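Local coordinates for protein type II secretion ATPase XpsE (PDB 2D28) that belongs to the type II secretion system as its ATPase, represented here by an N-terminal domain with a fold of the GspE type, at residues T8-V11 with E12-E16; M37-L40 with A41-R45; Q84-S87 with L88-K92. The protein carries 1 engineered substitution. All blocks are in the same frame, centred on the assembly; numbering follows the deposited sequence.

Contact 1. Residues T8-V11 with E12-E16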
ATOM      1  N   THR A   8      -9.300 -10.910  -0.193  1.00 19.16           N
ATOM      2  CA  THR A   8      -9.870 -12.045   0.522  1.00 20.88           C
ATOM      3  C   THR A   8      -8.795 -12.877   1.263  1.00 18.83           C
ATOM      4  O   THR A   8      -9.000 -13.263   2.401  1.00 18.00           O
ATOM      5  CB  THR A   8     -10.645 -12.915  -0.439  1.00 22.83           C
ATOM      6  OG1 THR A   8     -11.769 -12.177  -0.940  1.00 28.04           O
ATOM      7  CG2 THR A   8     -11.289 -14.149   0.247  1.00 25.76           C
ATOM      8  N   ARG A   9      -7.637 -13.063   0.638  1.00 15.39           N
ATOM      9  CA  ARG A   9      -6.601 -13.898   1.222  1.00 15.00           C
ATOM     10  C   ARG A   9      -6.001 -13.115   2.370  1.00 13.49           C
ATOM     11  O   ARG A   9      -5.542 -13.678   3.355  1.00 13.51           O
ATOM     12  CB  ARG A   9      -5.531 -14.220   0.160  1.00 13.84           C
ATOM     13  CG  ARG A   9      -6.000 -15.205  -0.927  1.00 17.64           C
ATOM     14  CD  ARG A   9      -4.795 -16.194  -1.297  1.00 26.34           C
ATOM     15  NE  ARG A   9      -4.134 -15.437  -2.235  1.00 18.03           N
ATOM     16  CZ  ARG A   9      -2.874 -15.189  -2.514  1.00 17.81           C
ATOM     17  NH1 ARG A   9      -1.757 -15.794  -2.119  1.00 11.86           N
ATOM     18  NH2 ARG A   9      -2.801 -14.232  -3.402  1.00 12.18           N
ATOM     19  N   ILE A  10      -5.926 -11.797   2.222  1.00 13.77           N
ATOM     20  CA  ILE A  10      -5.377 -10.927   3.275  1.00 12.92           C
ATOM     21  C   ILE A  10      -6.339 -10.909   4.515  1.00 14.07           C
ATOM     22  O   ILE A  10      -5.892 -11.038   5.645  1.00 14.20           O
ATOM     23  CB  ILE A  10      -5.075  -9.492   2.757  1.00 13.32           C
ATOM     24  CG1 ILE A  10      -3.883  -9.541   1.826  1.00 15.66           C
ATOM     25  CG2 ILE A  10      -4.752  -8.574   3.894  1.00 15.32           C
ATOM     26  CD1 ILE A  10      -3.659  -8.363   0.909  1.00 17.32           C
ATOM     27  N   VAL A  11      -7.608 -10.705   4.283  1.00 15.52           N
ATOM     28  CA  VAL A  11      -8.583 -10.824   5.346  1.00 17.21           C
ATOM     29  C   VAL A  11      -8.508 -12.181   6.046  1.00 17.23           C
ATOM     30  O   VAL A  11      -8.506 -12.252   7.262  1.00 16.44           O
ATOM     31  CB  VAL A  11     -10.018 -10.589   4.827  1.00 17.57           C
ATOM     32  CG1 VAL A  11     -11.050 -10.884   5.930  1.00 20.09           C
ATOM     33  CG2 VAL A  11     -10.176  -9.168   4.407  1.00 20.14           C
ATOM     34  N   GLU A  12      -8.419 -13.284   5.283  1.00 18.10           N
ATOM     35  CA  GLU A  12      -8.320 -14.589   5.886  1.00 17.82           C
ATOM     36  C   GLU A  12      -7.046 -14.734   6.746  1.00 16.30           C
ATOM     37  O   GLU A  12      -7.058 -15.308   7.818  1.00 12.34           O
ATOM     38  CB  GLU A  12      -8.318 -15.659   4.780  1.00 20.78           C
ATOM     39  CG  GLU A  12      -7.716 -16.965   5.281  1.00 23.50           C
ATOM     40  CD  GLU A  12      -7.434 -17.968   4.167  1.00 31.85           C
ATOM     41  OE1 GLU A  12      -6.370 -17.856   3.474  1.00 32.54           O
ATOM     42  OE2 GLU A  12      -8.294 -18.863   3.983  1.00 30.85           O
ATOM     43  N   ALA A  13      -5.923 -14.208   6.265  1.00 14.41           N
ATOM     44  CA  ALA A  13      -4.707 -14.238   7.000  1.00 14.10           C
ATOM     45  C   ALA A  13      -4.738 -13.324   8.263  1.00 14.72           C
ATOM     46  O   ALA A  13      -4.156 -13.670   9.282  1.00 15.04           O
ATOM     47  CB  ALA A  13      -3.514 -13.867   6.119  1.00 15.01           C
ATOM     48  N   LEU A  14      -5.382 -12.163   8.183  1.00 14.84           N
ATOM     49  CA  LEU A  14      -5.630 -11.349   9.370  1.00 14.88           C
ATOM     50  C   LEU A  14      -6.346 -12.135  10.506  1.00 14.94           C
ATOM     51  O   LEU A  14      -5.902 -12.105  11.678  1.00 15.14           O
ATOM     52  CB  LEU A  14      -6.453 -10.116   9.026  1.00 15.27           C
ATOM     53  CG  LEU A  14      -5.615  -9.019   8.344  1.00 15.46           C
ATOM     54  CD1 LEU A  14      -6.547  -8.026   7.764  1.00 16.52           C
ATOM     55  CD2 LEU A  14      -4.574  -8.352   9.299  1.00 15.32           C
ATOM     56  N   LEU A  15      -7.379 -12.849  10.148  1.00 13.44           N
ATOM     57  CA  LEU A  15      -8.115 -13.690  11.131  1.00 16.63           C
ATOM     58  C   LEU A  15      -7.275 -14.785  11.705  1.00 17.76           C
ATOM     59  O   LEU A  15      -7.165 -14.912  12.905  1.00 17.88           O
ATOM     60  CB  LEU A  15      -9.333 -14.312  10.504  1.00 18.31           C
ATOM     61  CG  LEU A  15     -10.424 -13.321  10.177  1.00 21.29           C
ATOM     62  CD1 LEU A  15     -11.309 -14.127   9.242  1.00 27.61           C
ATOM     63  CD2 LEU A  15     -11.218 -12.872  11.400  1.00 24.01           C
ATOM     64  N   GLU A  16      -6.605 -15.519  10.825  1.00 19.53           N
ATOM     65  CA  GLU A  16      -5.845 -16.691  11.232  1.00 21.64           C
ATOM     66  C   GLU A  16      -4.671 -16.291  12.111  1.00 21.55           C
ATOM     67  O   GLU A  16      -4.333 -16.973  13.046  1.00 21.27           O
ATOM     68  CB  GLU A  16      -5.382 -17.400   9.980  1.00 23.05           C
ATOM     69  CG  GLU A  16      -3.901 -17.824  10.015  1.00 31.57           C
ATOM     70  CD  GLU A  16      -3.791 -19.130  10.678  1.00 35.31           C
ATOM     71  OE1 GLU A  16      -4.838 -19.804  10.666  1.00 45.70           O
ATOM     72  OE2 GLU A  16      -2.736 -19.464  11.228  1.00 39.99           O
TER
HETATM   73  O   HOH W   1      -4.460 -16.134   3.393  1.00 10.69           O

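Contact 2. Residues M37-L40 with A41-R45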
HETATM    1  N   MSE A  37     -15.127   2.914   0.018  1.00 51.87           N
HETATM    2  CA  MSE A  37     -14.390   2.133   0.987  1.00 48.42           C
HETATM    3  C   MSE A  37     -14.367   0.629   0.772  1.00 44.06           C
HETATM    4  O   MSE A  37     -15.363  -0.081   0.983  1.00 42.47           O
HETATM    5  CB  MSE A  37     -14.891   2.451   2.387  1.00 49.48           C
HETATM    6  CG  MSE A  37     -13.838   2.273   3.424  1.00 51.09           C
HETATM    7 SE   MSE A  37     -13.857   3.720   4.644  1.00 58.08          SE
HETATM    8  CE  MSE A  37     -12.118   4.601   4.133  1.00 53.72           C
ATOM      9  N   GLY A  38     -13.194   0.167   0.369  1.00 40.02           N
ATOM     10  CA  GLY A  38     -12.895  -1.256   0.360  1.00 36.98           C
ATOM     11  C   GLY A  38     -13.018  -1.857   1.758  1.00 32.91           C
ATOM     12  O   GLY A  38     -13.068  -1.143   2.749  1.00 31.11           O
ATOM     13  N   LEU A  39     -13.036  -3.174   1.834  1.00 29.65           N
ATOM     14  CA  LEU A  39     -13.190  -3.843   3.126  1.00 28.06           C
ATOM     15  C   LEU A  39     -11.984  -3.533   4.004  1.00 25.12           C
ATOM     16  O   LEU A  39     -12.147  -3.130   5.174  1.00 22.76           O
ATOM     17  CB  LEU A  39     -13.416  -5.367   2.969  1.00 28.98           C
ATOM     18  CG  LEU A  39     -13.491  -6.190   4.257  1.00 28.37           C
ATOM     19  CD1 LEU A  39     -14.504  -5.555   5.253  1.00 28.81           C
ATOM     20  CD2 LEU A  39     -13.882  -7.590   3.908  1.00 31.08           C
ATOM     21  N   LEU A  40     -10.771  -3.688   3.472  1.00 20.77           N
ATOM     22  CA  LEU A  40      -9.601  -3.510   4.319  1.00 19.88           C
ATOM     23  C   LEU A  40      -9.432  -2.030   4.766  1.00 21.55           C
ATOM     24  O   LEU A  40      -9.059  -1.729   5.883  1.00 19.61           O
ATOM     25  CB  LEU A  40      -8.334  -3.950   3.591  1.00 20.85           C
ATOM     26  CG  LEU A  40      -8.210  -5.478   3.461  1.00 19.21           C
ATOM     27  CD1 LEU A  40      -7.133  -5.819   2.448  1.00 23.03           C
ATOM     28  CD2 LEU A  40      -7.865  -6.091   4.832  1.00 17.96           C
ATOM     29  N   ALA A  41      -9.696  -1.134   3.837  1.00 23.13           N
ATOM     30  CA  ALA A  41      -9.921   0.327   4.121  1.00 25.17           C
ATOM     31  C   ALA A  41     -10.891   0.574   5.251  1.00 25.32           C
ATOM     32  O   ALA A  41     -10.572   1.320   6.144  1.00 28.83           O
ATOM     33  CB  ALA A  41     -10.440   1.031   2.811  1.00 25.00           C
ATOM     34  N   LEU A  42     -12.038  -0.089   5.256  1.00 26.85           N
ATOM     35  CA  LEU A  42     -13.059   0.166   6.259  1.00 27.11           C
ATOM     36  C   LEU A  42     -12.580  -0.327   7.627  1.00 27.54           C
ATOM     37  O   LEU A  42     -12.719   0.393   8.621  1.00 27.61           O
ATOM     38  CB  LEU A  42     -14.352  -0.506   5.896  1.00 28.31           C
ATOM     39  CG  LEU A  42     -15.531  -0.300   6.837  1.00 29.25           C
ATOM     40  CD1 LEU A  42     -15.893   1.187   6.872  1.00 34.47           C
ATOM     41  CD2 LEU A  42     -16.688  -1.146   6.387  1.00 33.88           C
ATOM     42  N   LEU A  43     -11.981  -1.528   7.652  1.00 24.70           N
ATOM     43  CA  LEU A  43     -11.345  -2.067   8.854  1.00 24.03           C
ATOM     44  C   LEU A  43     -10.294  -1.163   9.433  1.00 24.13           C
ATOM     45  O   LEU A  43     -10.200  -1.003  10.653  1.00 24.17           O
ATOM     46  CB  LEU A  43     -10.742  -3.490   8.584  1.00 23.32           C
ATOM     47  CG  LEU A  43     -11.753  -4.576   8.218  1.00 22.23           C
ATOM     48  CD1 LEU A  43     -11.078  -5.827   7.672  1.00 21.26           C
ATOM     49  CD2 LEU A  43     -12.627  -4.938   9.468  1.00 23.18           C
ATOM     50  N   GLY A  44      -9.471  -0.567   8.587  1.00 24.93           N
ATOM     51  CA  GLY A  44      -8.502   0.385   9.049  1.00 26.52           C
ATOM     52  C   GLY A  44      -9.190   1.621   9.632  1.00 29.55           C
ATOM     53  O   GLY A  44      -8.760   2.151  10.675  1.00 29.90           O
ATOM     54  N   ARG A  45     -10.268   2.067   8.977  1.00 32.22           N
ATOM     55  CA  ARG A  45     -10.936   3.320   9.362  1.00 34.28           C
ATOM     56  C   ARG A  45     -11.758   3.128  10.632  1.00 33.59           C
ATOM     57  O   ARG A  45     -11.916   4.076  11.378  1.00 33.84           O
ATOM     58  CB  ARG A  45     -11.863   3.828   8.253  1.00 35.36           C
ATOM     59  CG  ARG A  45     -12.469   5.258   8.479  1.00 40.87           C
ATOM     60  CD  ARG A  45     -13.943   5.421   7.939  1.00 46.44           C
ATOM     61  NE  ARG A  45     -14.489   6.800   7.957  1.00 50.12           N
ATOM     62  CZ  ARG A  45     -14.084   7.814   7.187  1.00 53.45           C
ATOM     63  NH1 ARG A  45     -13.100   7.663   6.293  1.00 55.61           N
ATOM     64  NH2 ARG A  45     -14.667   9.010   7.315  1.00 55.55           N
TER

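Contact 3. Residues Q84-S87 with L88-K92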
ATOM      1  N   GLN A  84       7.101  10.634 -14.459  1.00 31.68           N
ATOM      2  CA  GLN A  84       5.952  11.335 -15.040  1.00 30.41           C
ATOM      3  C   GLN A  84       4.657  10.750 -14.597  1.00 27.41           C
ATOM      4  O   GLN A  84       4.550   9.556 -14.353  1.00 25.30           O
ATOM      5  CB  GLN A  84       5.858  11.147 -16.586  1.00 32.57           C
ATOM      6  CG  GLN A  84       7.106  11.296 -17.354  1.00 35.66           C
ATOM      7  CD  GLN A  84       7.727  12.692 -17.262  1.00 43.19           C
ATOM      8  OE1 GLN A  84       7.673  13.341 -16.203  1.00 48.29           O
ATOM      9  NE2 GLN A  84       8.371  13.133 -18.362  1.00 43.96           N
ATOM     10  N   GLY A  85       3.643  11.590 -14.630  1.00 23.75           N
ATOM     11  CA  GLY A  85       2.284  11.141 -14.665  1.00 22.36           C
ATOM     12  C   GLY A  85       1.686  10.982 -13.319  1.00 20.43           C
ATOM     13  O   GLY A  85       0.521  10.695 -13.266  1.00 22.05           O
ATOM     14  N   LEU A  86       2.444  11.219 -12.239  1.00 19.42           N
ATOM     15  CA  LEU A  86       1.939  11.108 -10.871  1.00 18.88           C
ATOM     16  C   LEU A  86       1.924  12.474 -10.209  1.00 20.05           C
ATOM     17  O   LEU A  86       2.971  13.052  -9.933  1.00 18.85           O
ATOM     18  CB  LEU A  86       2.822  10.155 -10.014  1.00 18.64           C
ATOM     19  CG  LEU A  86       3.011   8.715 -10.564  1.00 17.31           C
ATOM     20  CD1 LEU A  86       3.710   7.833  -9.567  1.00 19.72           C
ATOM     21  CD2 LEU A  86       1.669   8.098 -10.975  1.00 17.56           C
ATOM     22  N   SER A  87       0.730  12.971  -9.944  1.00 20.04           N
ATOM     23  CA  SER A  87       0.614  14.250  -9.277  1.00 20.03           C
ATOM     24  C   SER A  87       0.815  14.004  -7.796  1.00 19.22           C
ATOM     25  O   SER A  87       0.655  12.861  -7.294  1.00 17.64           O
ATOM     26  CB  SER A  87      -0.764  14.876  -9.482  1.00 18.81           C
ATOM     27  OG  SER A  87      -1.766  14.030  -9.032  1.00 19.22           O
ATOM     28  N   LEU A  88       1.154  15.078  -7.089  1.00 17.54           N
ATOM     29  CA  LEU A  88       1.249  14.986  -5.625  1.00 17.56           C
ATOM     30  C   LEU A  88      -0.044  14.494  -5.038  1.00 17.36           C
ATOM     31  O   LEU A  88      -0.051  13.623  -4.191  1.00 14.71           O
ATOM     32  CB  LEU A  88       1.692  16.313  -5.026  1.00 18.08           C
ATOM     33  CG  LEU A  88       1.731  16.363  -3.486  1.00 19.46           C
ATOM     34  CD1 LEU A  88       2.773  15.343  -2.934  1.00 20.39           C
ATOM     35  CD2 LEU A  88       2.036  17.774  -3.017  1.00 23.53           C
ATOM     36  N   ARG A  89      -1.183  15.000  -5.575  1.00 17.47           N
ATOM     37  CA  ARG A  89      -2.488  14.590  -5.123  1.00 17.02           C
ATOM     38  C   ARG A  89      -2.709  13.074  -5.266  1.00 16.02           C
ATOM     39  O   ARG A  89      -3.235  12.469  -4.406  1.00 17.22           O
ATOM     40  CB  ARG A  89      -3.594  15.309  -5.944  1.00 17.40           C
ATOM     41  CG  ARG A  89      -5.018  15.077  -5.418  1.00 19.66           C
ATOM     42  CD  ARG A  89      -6.084  15.175  -6.490  1.00 23.20           C
ATOM     43  NE  ARG A  89      -5.828  14.140  -7.491  1.00 24.15           N
ATOM     44  CZ  ARG A  89      -6.259  12.900  -7.430  1.00 28.98           C
ATOM     45  NH1 ARG A  89      -7.046  12.516  -6.433  1.00 30.83           N
ATOM     46  NH2 ARG A  89      -5.904  12.018  -8.390  1.00 30.99           N
ATOM     47  N   PHE A  90      -2.392  12.525  -6.421  1.00 15.81           N
ATOM     48  CA  PHE A  90      -2.498  11.094  -6.692  1.00 14.36           C
ATOM     49  C   PHE A  90      -1.723  10.301  -5.618  1.00 13.49           C
ATOM     50  O   PHE A  90      -2.223   9.355  -5.052  1.00 13.13           O
ATOM     51  CB  PHE A  90      -1.907  10.789  -8.096  1.00 13.17           C
ATOM     52  CG  PHE A  90      -2.011   9.376  -8.489  1.00 14.72           C
ATOM     53  CD1 PHE A  90      -3.041   8.932  -9.352  1.00 20.03           C
ATOM     54  CD2 PHE A  90      -1.082   8.440  -8.037  1.00 17.54           C
ATOM     55  CE1 PHE A  90      -3.151   7.594  -9.713  1.00 18.13           C
ATOM     56  CE2 PHE A  90      -1.202   7.061  -8.385  1.00 18.03           C
ATOM     57  CZ  PHE A  90      -2.253   6.645  -9.209  1.00 18.87           C
ATOM     58  N   LEU A  91      -0.474  10.664  -5.389  1.00 13.36           N
ATOM     59  CA  LEU A  91       0.301  10.016  -4.296  1.00 13.94           C
ATOM     60  C   LEU A  91      -0.437   9.969  -2.966  1.00 14.80           C
ATOM     61  O   LEU A  91      -0.524   8.896  -2.300  1.00 14.93           O
ATOM     62  CB  LEU A  91       1.657  10.700  -4.136  1.00 14.11           C
ATOM     63  CG  LEU A  91       2.538  10.775  -5.376  1.00 14.65           C
ATOM     64  CD1 LEU A  91       3.881  11.396  -4.973  1.00 14.95           C
ATOM     65  CD2 LEU A  91       2.706   9.477  -6.105  1.00 14.98           C
ATOM     66  N   LYS A  92      -0.997  11.125  -2.583  1.00 15.48           N
ATOM     67  CA  LYS A  92      -1.742  11.230  -1.339  1.00 14.63           C
ATOM     68  C   LYS A  92      -3.026  10.437  -1.353  1.00 14.70           C
ATOM     69  O   LYS A  92      -3.323   9.735  -0.374  1.00 14.59           O
ATOM     70  CB  LYS A  92      -1.970  12.677  -0.897  1.00 14.26           C
ATOM     71  CG  LYS A  92      -0.764  13.458  -0.668  1.00 15.10           C
ATOM     72  CD  LYS A  92      -1.101  14.961  -0.278  1.00 17.68           C
ATOM     73  CE  LYS A  92       0.143  15.694  -0.168  1.00 24.98           C
ATOM     74  NZ  LYS A  92       0.330  16.349   1.169  1.00 29.56           N
TER

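Contact 1. Residues T8-V11 with E12-E16
Leu14 lays its side chain back over the carbonyl of Ile10, one turn earlier in the alpha-helix 6-16. Its CG lies 3.4 Å from Ile10 O, and its CD1 meets Ile10 CG2 at 4.3 Å. The CG of Leu14 is anti to its carbonyl carbon (chi1 -77°), which leans the branch toward the preceding turn. Leu15 does the same one residue on, its CG resting 3.6 Å from Val11 O.

Four i to i+4 backbone hydrogen bonds hold the turns together. Glu12 N, Ala13 N, Leu14 N and Leu15 N donate to the carbonyls of Thr8, Arg9, Ile10 and Val11, respectively. The bond from Leu14 N to Ile10 O is the shortest, at 2.8 Å.

The helix is amphipathic. Ile10, Val11 and Leu14 pack on Leu40 of helix 39-45, while Ile10 reaches Val61 and Leu14 reaches Thr57, both of helix 51-62. Leu15 turns to Asp22 and Leu25 of helix 22-27. Glu12 lies on the exposed side with an extended chain. Its OE2 forms a salt bridge with Arg4, which gives the carboxylate a charged partner just before the helix.

The other carboxylate oxygen is tied back to the helix by water. One water molecule donates to Arg9 O at 2.7 Å and to Glu12 OE1 at 2.6 Å, so Arg9 O serves both this water and Ala13 N.

Contact 2. Residues M37-L40 with A41-R45
The CG of Met37, a selenomethionine, is swung anti to its backbone N (chi1 -151°), and the chain then bends at chi2 and chi3. This carries the side chain over the first turn of helix 39-45. Its CG lies 3.7 Å from Ala41 CB and 3.8 Å from Leu42 CB. Farther out, SE reaches Arg45 CD at 3.7 Å and Leu42 CD1 at 3.9 Å. Met37 crosses both Leu42 and Arg45 at about a right angle. The contact with Arg45 uses the aliphatic part of that chain, while the methyl CE approaches the guanidinium obliquely.

A second set of contacts, among leucines, runs along the helix. Leu39 CD1 touches Leu43 CG at 4.2 Å, and Leu40 CD2 touches Leu43 CD1 at 4.3 Å. Leu40 is buried and also touches Tyr114. Leu43 reaches Ala28, Leu48 and Val49 in the loops.

Gly38 occupies the N-cap position. Its carbonyl accepts from Leu42 N at 2.9 Å, the first of three i to i+4 bonds here. Leu39 O takes Leu43 N with a nearly straight N-H...O angle of 174°, and Leu40 O takes Gly44 N. Ala41 CB sits 3.4 Å from Gly38 O, next to the first of these bonds. Gly38, having no side chain, gives no side-chain cap. Across it, Met37 and Leu42 meet i to i+5 in a hydrophobic staple at the helix N-terminus.

Contact 3. Residues Q84-S87 with L88-K92
Hydrogen bonding centres on Ser87, the N-cap of helix 88-94. Its OG accepts from Phe90 N at 3.1 Å with an N-H...O angle of 163°, the capping bond of a serine N-cap. The torsion chi1 of 58° sets OG between the backbone N and the carbonyl carbon, and from there it faces the amide of the first turn. The carbonyl of Ser87 accepts as well, from Leu91 N at 3.1 Å. One residue thus engages two amides at the helix start, one through its side chain and one through its backbone.

Apolar contacts come from Leu86, just before the cap. Its two methyls part company. CD2 lies over one face of the Phe90 ring, 4.0 Å from CE2, whereas CD1 meets Leu91 CD2 at the same distance. This second pair, i to i+5 across the cap, is a hydrophobic staple, and its side chains cross at about a right angle. These groups face the rest of the domain: Leu86 also touches Ala125 and Thr126 of helix 116-126, Phe90 touches Ala121 and Val122 of that helix, and Leu91 touches Leu96 and Pro98 of strand 96-102.

Arg89 NH1 is hydrogen-bonded to Gln93 OE1, one turn on.

Carbon atoms also close in on the two acceptors of Ser87. Phe90 CB lies 3.4 Å from Ser87 OG, and Leu91 CG is 3.4 Å from Ser87 O.

How the contacts relate
The three contacts follow one another along the chain. Contacts 1 and 2 belong to the helical N-terminal part, their centres about 13 Å apart. Their helices, 6-16 and 39-45, pack directly through Leu40, whose CD2 lies 3.8 Å from Leu14 CD1, and Leu39 adds a contact to Val11. Contact 3 lies in the MshEN family region, at the start of helix 88-94, which leads into the three-stranded sheet. Its centre is about 30 Å from that of contact 1, across the centre of the chain, and about 22 Å from that of contact 2; it touches neither. Contacts 1 and 2 thus join two helices of the same N-terminal helical bundle, while the third starts a helix packed beside the sheet.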